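Local coordinates for protein D-mandelate dehydrogenase (Rhodotorula graminis, PDB 2W2K) that probably interconverts D-mandelate and its 2-oxoacid with a nicotinamide coenzyme, at residues 38-43 against 71-76; 280-285 against 302-307; 265-270 against 288-293. All coordinates share one frame; numbering follows the deposited sequence.

Interaction 1: 38-43 against 71-76; sequences DGFKQA and ADLISH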
loop_
_atom_site.group_PDB
_atom_site.type_symbol
_atom_site.label_atom_id
_atom_site.label_comp_id
_atom_site.label_asym_id
_atom_site.label_seq_id
_atom_site.Cartn_x
_atom_site.Cartn_y
_atom_site.Cartn_z
ATOM N N ASP B 38 24.230 -32.422 12.185
ATOM C CA ASP B 38 25.328 -33.296 12.624
ATOM C C ASP B 38 25.419 -34.545 11.726
ATOM O O ASP B 38 26.522 -35.035 11.441
ATOM C CB ASP B 38 25.188 -33.696 14.113
ATOM C CG ASP B 38 25.765 -32.628 15.091
ATOM O OD1 ASP B 38 26.604 -31.762 14.716
ATOM O OD2 ASP B 38 25.376 -32.676 16.268
ATOM N N GLY B 39 24.260 -35.051 11.302
ATOM C CA GLY B 39 24.183 -36.190 10.372
ATOM C C GLY B 39 24.775 -35.902 8.984
ATOM O O GLY B 39 25.374 -36.800 8.369
ATOM N N PHE B 40 24.616 -34.657 8.507
ATOM C CA PHE B 40 25.219 -34.166 7.224
ATOM C C PHE B 40 26.734 -34.056 7.330
ATOM O O PHE B 40 27.457 -34.444 6.407
ATOM C CB PHE B 40 24.603 -32.802 6.831
ATOM C CG PHE B 40 25.061 -32.243 5.475
ATOM C CD1 PHE B 40 24.903 -32.975 4.282
ATOM C CD2 PHE B 40 25.588 -30.964 5.400
ATOM C CE1 PHE B 40 25.300 -32.428 3.033
ATOM C CE2 PHE B 40 25.990 -30.389 4.160
ATOM C CZ PHE B 40 25.852 -31.131 2.981
ATOM N N LYS B 41 27.237 -33.535 8.456
ATOM C CA LYS B 41 28.699 -33.487 8.660
ATOM C C LYS B 41 29.291 -34.898 8.610
ATOM O O LYS B 41 30.388 -35.104 8.070
ATOM C CB LYS B 41 29.087 -32.803 9.990
ATOM C CG LYS B 41 28.814 -31.294 10.047
ATOM C CD LYS B 41 29.611 -30.609 11.211
ATOM C CE LYS B 41 29.314 -31.267 12.587
ATOM N NZ LYS B 41 30.087 -30.623 13.728
ATOM N N GLN B 42 28.565 -35.872 9.173
ATOM C CA GLN B 42 29.062 -37.247 9.252
ATOM C C GLN B 42 29.067 -37.896 7.859
ATOM O O GLN B 42 29.975 -38.668 7.521
ATOM C CB GLN B 42 28.216 -38.074 10.228
ATOM C CG GLN B 42 28.681 -39.534 10.375
ATOM C CD GLN B 42 27.686 -40.428 11.125
ATOM O OE1 GLN B 42 28.058 -41.497 11.623
ATOM N NE2 GLN B 42 26.422 -40.000 11.204
ATOM N N ALA B 43 28.053 -37.561 7.067
ATOM C CA ALA B 43 27.945 -37.991 5.654
ATOM C C ALA B 43 29.136 -37.511 4.820
ATOM O O ALA B 43 29.744 -38.313 4.078
ATOM C CB ALA B 43 26.614 -37.505 5.063
ATOM N N ALA B 71 32.874 -23.527 9.948
ATOM C CA ALA B 71 34.224 -24.041 9.637
ATOM C C ALA B 71 34.353 -25.581 9.720
ATOM O O ALA B 71 35.015 -26.193 8.852
ATOM C CB ALA B 71 35.271 -23.369 10.539
ATOM N N ASP B 72 33.764 -26.199 10.757
ATOM C CA ASP B 72 33.846 -27.671 10.928
ATOM C C ASP B 72 33.161 -28.446 9.786
ATOM O O ASP B 72 33.725 -29.409 9.278
ATOM C CB ASP B 72 33.308 -28.154 12.290
ATOM C CG ASP B 72 33.659 -29.638 12.575
ATOM O OD1 ASP B 72 34.862 -29.993 12.612
ATOM O OD2 ASP B 72 32.742 -30.459 12.755
ATOM N N LEU B 73 31.940 -28.034 9.422
ATOM C CA LEU B 73 31.226 -28.621 8.264
ATOM C C LEU B 73 32.047 -28.469 6.962
ATOM O O LEU B 73 32.257 -29.451 6.211
ATOM C CB LEU B 73 29.823 -27.980 8.139
ATOM C CG LEU B 73 28.856 -28.495 7.044
ATOM C CD1 LEU B 73 27.419 -28.257 7.405
ATOM C CD2 LEU B 73 29.173 -27.842 5.674
ATOM N N ILE B 74 32.492 -27.242 6.700
ATOM C CA ILE B 74 33.248 -26.890 5.479
ATOM C C ILE B 74 34.567 -27.686 5.325
ATOM O O ILE B 74 34.980 -28.028 4.194
ATOM C CB ILE B 74 33.467 -25.334 5.413
ATOM C CG1 ILE B 74 32.124 -24.622 5.122
ATOM C CG2 ILE B 74 34.529 -24.923 4.395
ATOM C CD1 ILE B 74 32.134 -23.087 5.338
ATOM N N SER B 75 35.205 -27.995 6.457
ATOM C CA SER B 75 36.459 -28.761 6.477
ATOM C C SER B 75 36.324 -30.174 5.871
ATOM O O SER B 75 37.335 -30.800 5.516
ATOM C CB SER B 75 37.057 -28.838 7.903
ATOM O OG SER B 75 36.425 -29.846 8.699
ATOM N N HIS B 76 35.095 -30.677 5.753
ATOM C CA HIS B 76 34.879 -32.032 5.212
ATOM C C HIS B 76 34.366 -32.056 3.764
ATOM O O HIS B 76 34.039 -33.120 3.271
ATOM C CB HIS B 76 33.931 -32.835 6.114
ATOM C CG HIS B 76 34.446 -32.995 7.518
ATOM N ND1 HIS B 76 35.631 -33.640 7.802
ATOM C CD2 HIS B 76 33.960 -32.560 8.705
ATOM C CE1 HIS B 76 35.846 -33.608 9.108
ATOM N NE2 HIS B 76 34.848 -32.957 9.677
#
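A salt-bridge network of three residues, Asp-38, Lys-41 and Asp-72, spans the outer side of a helix-helix contact. Lys-41 is its centre: NZ gives a hydrogen bond to Asp-72 OD2 at 2.8 Å, meeting the oxygen on its anti side and 18° out of the carboxylate plane. Within its own helix, NZ also has a long salt bridge to Asp-38 OD1 at 3.8 Å. A cation between the two carboxylates probably eases whatever repulsion they have at this separation. A bend at chi3 (-56°) turns the end of the lysine toward Asp-72, while the chain below it does apolar work. Lys-41 CD lies 3.9 Å from Leu-73 CA, and CG is 4.0 Å from Leu-73 CB. A long aliphatic chain with a charged tip thus suits a place that is only partly exposed. The helices, 37-45 and 71-74, belong to successive beta-alpha-beta crossovers of the five-stranded parallel sheet, whose 2-1-3-4-5 strand order is that of a flavodoxin-like domain. They come close here, with Lys-41 CA and Leu-73 CA 5.5 Å apart. Deeper in, Leu-73 sends CD1 to the edge of the Phe-40 ring, near its plane and 3.8 Å from CD2. The ring is placed by a first torsion that sets CG anti to the backbone N (chi1 -176°), and it also packs on Leu-34, Tyr-49 and Ser-66. At the C-terminal end of 71-76, His-76 points its CB toward 38-43 and rests on Leu-44 and Arg-45 of helix 37-45.

Interaction 2: 280-285 against 302-307; sequences LDVHEF and TTHIGG
Asp-281 and Thr-302 meet through side chains that cross at about a right angle, and the aspartate can be followed outward. Its CB lies 3.6 Å from Thr-302 OG1. With CG anti to the backbone N (chi1 -173°), the carboxylate reaches the backbone of 304-306, and CG comes 3.6 Å from His-304 CA. Two donors grip OD1, which receives Thr-302 OG1 on its anti lone pair and Ile-305 N on its syn one, both at 2.8 Å. OD2 takes a bond from Gly-306 N at 2.9 Å, on the syn side but 29° out of plane. Gly-306 has no side chain to crowd this oxygen. Bonds at both oxygens fix the rotation of the buried carboxylate. Beside it, Val-282 CG1 makes a CH-pi contact 3.5 Å from the centroid of the His-304 ring, 9° off its normal. Asp-281 and Gly-307 are NAD(+)-binding positions, although no coenzyme is bound to this chain; the carboxylate probably helps hold this loop of the site. The segments run on from the ends of parallel strands 275-280 and 299-301, where a hydrogen bond from Thr-302 N to Leu-280 O joins them, while Leu-120 of helix 114-130 packs on Asp-281 and Ile-305.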
loop_
_atom_site.group_PDB
_atom_site.type_symbol
_atom_site.label_atom_id
_atom_site.label_comp_id
_atom_site.label_asym_id
_atom_site.label_seq_id
_atom_site.Cartn_x
_atom_site.Cartn_y
_atom_site.Cartn_z
ATOM N N LEU B 280 6.811 -3.093 10.711
ATOM C CA LEU B 280 7.907 -4.061 10.703
ATOM C C LEU B 280 7.550 -5.331 9.915
ATOM O O LEU B 280 6.613 -6.080 10.308
ATOM C CB LEU B 280 8.309 -4.483 12.139
ATOM C CG LEU B 280 8.809 -3.488 13.202
ATOM C CD1 LEU B 280 9.249 -4.274 14.463
ATOM C CD2 LEU B 280 9.964 -2.570 12.703
ATOM N N ASP B 281 8.308 -5.594 8.847
ATOM C CA ASP B 281 8.267 -6.897 8.136
ATOM C C ASP B 281 9.273 -7.892 8.765
ATOM O O ASP B 281 9.166 -9.102 8.566
ATOM C CB ASP B 281 8.607 -6.719 6.642
ATOM C CG ASP B 281 8.425 -8.004 5.823
ATOM O OD1 ASP B 281 7.322 -8.616 5.872
ATOM O OD2 ASP B 281 9.370 -8.375 5.078
ATOM N N VAL B 282 10.252 -7.363 9.499
ATOM C CA VAL B 282 11.366 -8.150 10.058
ATOM C C VAL B 282 11.496 -7.855 11.574
ATOM O O VAL B 282 11.228 -6.723 12.017
ATOM C CB VAL B 282 12.710 -7.904 9.281
ATOM C CG1 VAL B 282 12.614 -8.427 7.833
ATOM C CG2 VAL B 282 13.114 -6.382 9.273
ATOM N N HIS B 283 11.886 -8.863 12.368
ATOM C CA HIS B 283 11.650 -8.819 13.837
ATOM C C HIS B 283 12.911 -9.201 14.590
ATOM O O HIS B 283 13.618 -10.106 14.137
ATOM C CB HIS B 283 10.462 -9.756 14.166
ATOM C CG HIS B 283 9.192 -9.357 13.460
ATOM N ND1 HIS B 283 8.844 -9.820 12.204
ATOM C CD2 HIS B 283 8.227 -8.474 13.811
ATOM C CE1 HIS B 283 7.712 -9.248 11.823
ATOM N NE2 HIS B 283 7.320 -8.423 12.780
ATOM N N GLU B 284 13.242 -8.495 15.680
ATOM C CA GLU B 284 14.556 -8.741 16.359
ATOM C C GLU B 284 14.754 -10.222 16.772
ATOM O O GLU B 284 15.849 -10.776 16.581
ATOM C CB GLU B 284 14.811 -7.798 17.563
ATOM C CG GLU B 284 16.238 -8.014 18.180
ATOM C CD GLU B 284 16.653 -6.968 19.227
ATOM O OE1 GLU B 284 15.867 -6.030 19.521
ATOM O OE2 GLU B 284 17.782 -7.102 19.773
ATOM N N PHE B 285 13.697 -10.830 17.322
ATOM C CA PHE B 285 13.704 -12.249 17.788
ATOM C C PHE B 285 12.887 -13.204 16.909
ATOM O O PHE B 285 12.381 -14.257 17.372
ATOM C CB PHE B 285 13.329 -12.325 19.291
ATOM C CG PHE B 285 14.135 -11.355 20.143
ATOM C CD1 PHE B 285 15.462 -11.639 20.481
ATOM C CD2 PHE B 285 13.594 -10.138 20.544
ATOM C CE1 PHE B 285 16.230 -10.714 21.234
ATOM C CE2 PHE B 285 14.356 -9.217 21.305
ATOM C CZ PHE B 285 15.656 -9.512 21.644
ATOM N N THR B 302 4.072 -7.802 9.753
ATOM C CA THR B 302 3.949 -8.860 8.703
ATOM C C THR B 302 4.984 -10.018 8.904
ATOM O O THR B 302 6.008 -9.837 9.585
ATOM C CB THR B 302 3.978 -8.259 7.249
ATOM O OG1 THR B 302 5.122 -7.389 7.081
ATOM C CG2 THR B 302 2.704 -7.444 6.972
ATOM N N THR B 303 4.709 -11.200 8.339
ATOM C CA THR B 303 5.566 -12.397 8.505
ATOM C C THR B 303 6.789 -12.503 7.534
ATOM O O THR B 303 6.941 -13.522 6.827
ATOM C CB THR B 303 4.720 -13.741 8.429
ATOM O OG1 THR B 303 4.131 -13.878 7.123
ATOM C CG2 THR B 303 3.611 -13.757 9.484
ATOM N N HIS B 304 7.663 -11.483 7.528
ATOM C CA HIS B 304 8.866 -11.452 6.644
ATOM C C HIS B 304 8.507 -11.816 5.179
ATOM O O HIS B 304 9.145 -12.686 4.545
ATOM C CB HIS B 304 10.006 -12.337 7.221
ATOM C CG HIS B 304 11.395 -11.948 6.779
ATOM N ND1 HIS B 304 11.664 -11.256 5.613
ATOM C CD2 HIS B 304 12.602 -12.199 7.346
ATOM C CE1 HIS B 304 12.972 -11.071 5.497
ATOM N NE2 HIS B 304 13.564 -11.645 6.530
ATOM N N ILE B 305 7.479 -11.146 4.649
ATOM C CA ILE B 305 7.055 -11.369 3.256
ATOM C C ILE B 305 7.716 -10.460 2.195
ATOM O O ILE B 305 7.388 -10.569 1.017
ATOM C CB ILE B 305 5.479 -11.427 3.062
ATOM C CG1 ILE B 305 4.783 -10.144 3.572
ATOM C CG2 ILE B 305 4.890 -12.723 3.694
ATOM C CD1 ILE B 305 3.312 -10.006 3.114
ATOM N N GLY B 306 8.645 -9.591 2.601
ATOM C CA GLY B 306 9.264 -8.632 1.641
ATOM C C GLY B 306 9.537 -9.180 0.232
ATOM O O GLY B 306 9.033 -8.648 -0.785
ATOM N N GLY B 307 10.328 -10.245 0.163
ATOM C CA GLY B 307 10.713 -10.834 -1.126
ATOM C C GLY B 307 9.814 -11.959 -1.642
ATOM O O GLY B 307 10.114 -12.576 -2.676
#

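Interaction 3: 265-270 against 288-293; sequences ALIAAL and NVSKEL. Unlike the reference sequence in segment 288-293: Asn-288 (reference Gln).
Ser-290 OG, which Ile-267 CD1 touches across the contact at 3.8 Å, accepts a hydrogen bond from Leu-293 N at 3.2 Å with an N-H...O angle of 162°. This is an N-cap: the serine stands just before helix 291-294 and its hydroxyl occupies one of the backbone N-H groups that the first turn leaves without a carbonyl. Serine fits because its short side chain, with OG anti to the backbone N (chi1 174°), can fold over that turn. The bond probably helps anchor the backbone of Leu-293, which carries most of the packing on its own segment. Leu-293 divides its branches between the residues facing it. CD2 meets Leu-270 CD1 at 3.6 Å and Ile-267 CG1 at 3.9 Å, whereas CD1 goes to Leu-266 CD2 at 4.1 Å. Leu-266 and Ile-267 are neighbours, and Leu-270 follows them about one turn later, so the three point their CB atoms toward 288-293 and share one apolar face of helix 263-271. Ile-267 lies in the middle of it. The isoleucine also carries the aliphatic part of Glu-292, whose CB comes within 4.0 Å of Ile-267 CD1. Glu-292 crosses the isoleucine at about a right angle and ends at the exposed margin, a natural place for a carboxylate. In the Rossmann-type coenzyme domain the two helices come before and after strand 275-280. Underneath, Leu-275 and Leu-280 of that strand and Val-299 of strand 299-301 extend the same hydrocarbon layer. Across the two segments the join is thus made mainly by van der Waals contact between branched aliphatic side chains, and its fit rests on their shape; the polar bond lies within 288-293, where it caps the start of the helix.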
loop_
_atom_site.group_PDB
_atom_site.type_symbol
_atom_site.label_atom_id
_atom_site.label_comp_id
_atom_site.label_asym_id
_atom_site.label_seq_id
_atom_site.Cartn_x
_atom_site.Cartn_y
_atom_site.Cartn_z
ATOM N N ALA B 265 13.988 -0.124 22.520
ATOM C CA ALA B 265 13.962 1.321 22.211
ATOM C C ALA B 265 12.712 1.716 21.410
ATOM O O ALA B 265 12.117 2.790 21.651
ATOM C CB ALA B 265 15.228 1.725 21.451
ATOM N N LEU B 266 12.325 0.854 20.458
ATOM C CA LEU B 266 11.131 1.102 19.611
ATOM C C LEU B 266 9.848 1.135 20.476
ATOM O O LEU B 266 9.035 2.083 20.366
ATOM C CB LEU B 266 11.028 0.052 18.483
ATOM C CG LEU B 266 9.808 0.102 17.530
ATOM C CD1 LEU B 266 9.721 1.438 16.781
ATOM C CD2 LEU B 266 9.814 -1.084 16.557
ATOM N N ILE B 267 9.700 0.115 21.340
ATOM C CA ILE B 267 8.574 0.011 22.300
ATOM C C ILE B 267 8.449 1.283 23.140
ATOM O O ILE B 267 7.360 1.833 23.277
ATOM C CB ILE B 267 8.675 -1.263 23.245
ATOM C CG1 ILE B 267 8.395 -2.562 22.473
ATOM C CG2 ILE B 267 7.652 -1.170 24.381
ATOM C CD1 ILE B 267 9.039 -3.811 23.109
ATOM N N ALA B 268 9.573 1.761 23.677
ATOM C CA ALA B 268 9.600 2.950 24.543
ATOM C C ALA B 268 9.164 4.230 23.830
ATOM O O ALA B 268 8.444 5.064 24.394
ATOM C CB ALA B 268 10.992 3.127 25.138
ATOM N N ALA B 269 9.632 4.387 22.589
ATOM C CA ALA B 269 9.312 5.564 21.762
ATOM C C ALA B 269 7.838 5.608 21.337
ATOM O O ALA B 269 7.270 6.692 21.210
ATOM C CB ALA B 269 10.251 5.626 20.539
ATOM N N LEU B 270 7.217 4.435 21.129
ATOM C CA LEU B 270 5.773 4.374 20.908
ATOM C C LEU B 270 5.002 4.662 22.214
ATOM O O LEU B 270 4.049 5.450 22.216
ATOM C CB LEU B 270 5.352 3.015 20.300
ATOM C CG LEU B 270 5.753 2.774 18.829
ATOM C CD1 LEU B 270 5.882 1.267 18.561
ATOM C CD2 LEU B 270 4.773 3.440 17.830
ATOM N N ASN B 288 9.598 -15.105 16.722
ATOM C CA ASN B 288 8.652 -14.532 17.722
ATOM C C ASN B 288 8.522 -13.023 17.524
ATOM O O ASN B 288 9.509 -12.271 17.641
ATOM C CB ASN B 288 8.935 -14.871 19.224
ATOM C CG ASN B 288 7.581 -15.102 20.071
ATOM O OD1 ASN B 288 6.686 -14.241 20.161
ATOM N ND2 ASN B 288 7.448 -16.293 20.629
ATOM N N VAL B 289 7.301 -12.609 17.225
ATOM C CA VAL B 289 6.921 -11.205 17.099
ATOM C C VAL B 289 6.649 -10.653 18.510
ATOM O O VAL B 289 6.085 -11.359 19.357
ATOM C CB VAL B 289 5.657 -11.082 16.221
ATOM C CG1 VAL B 289 5.097 -9.632 16.191
ATOM C CG2 VAL B 289 5.940 -11.599 14.777
ATOM N N SER B 290 7.015 -9.391 18.741
ATOM C CA SER B 290 6.873 -8.719 20.051
ATOM C C SER B 290 5.425 -8.655 20.561
ATOM O O SER B 290 4.567 -8.022 19.932
ATOM C CB SER B 290 7.447 -7.293 19.953
ATOM O OG SER B 290 7.209 -6.566 21.150
ATOM N N LYS B 291 5.148 -9.294 21.702
ATOM C CA LYS B 291 3.809 -9.200 22.305
ATOM C C LYS B 291 3.462 -7.765 22.743
ATOM O O LYS B 291 2.314 -7.340 22.614
ATOM C CB LYS B 291 3.634 -10.203 23.460
ATOM C CG LYS B 291 3.698 -11.659 22.984
ATOM C CD LYS B 291 3.564 -12.653 24.134
ATOM C CE LYS B 291 4.134 -14.002 23.727
ATOM N NZ LYS B 291 3.349 -14.612 22.627
ATOM N N GLU B 292 4.458 -6.993 23.195
ATOM C CA GLU B 292 4.208 -5.588 23.530
ATOM C C GLU B 292 3.762 -4.753 22.307
ATOM O O GLU B 292 2.861 -3.916 22.420
ATOM C CB GLU B 292 5.415 -4.942 24.213
ATOM C CG GLU B 292 5.668 -5.435 25.642
ATOM C CD GLU B 292 6.450 -4.425 26.484
ATOM O OE1 GLU B 292 5.839 -3.447 26.981
ATOM O OE2 GLU B 292 7.678 -4.606 26.648
ATOM N N LEU B 293 4.383 -4.983 21.142
ATOM C CA LEU B 293 3.974 -4.267 19.921
ATOM C C LEU B 293 2.599 -4.702 19.418
ATOM O O LEU B 293 1.854 -3.878 18.899
ATOM C CB LEU B 293 5.018 -4.404 18.786
ATOM C CG LEU B 293 6.424 -3.812 18.996
ATOM C CD1 LEU B 293 7.355 -4.167 17.809
ATOM C CD2 LEU B 293 6.407 -2.290 19.181
#

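Along the chain, interaction 1 closes before the other two open, while the segments of interactions 2 and 3 alternate. Interaction 1 lies in the flavodoxin-like domain around the five-stranded sheet, its centre about 31 Å from that of interaction 2 and about 39 Å from that of interaction 3. The other two share the coenzyme-binding domain and its seven-stranded parallel sheet, with centres about 14 Å apart. They touch where Leu-280, at the end of strand 275-280, packs on Leu-266 and Leu-293, and where His-283 meets Val-289. Helix packing in interaction 3 thus adjoins the strand that leads to the NAD(+)-binding Asp-281, whereas interaction 1 joins two helices of the other domain, away from that site.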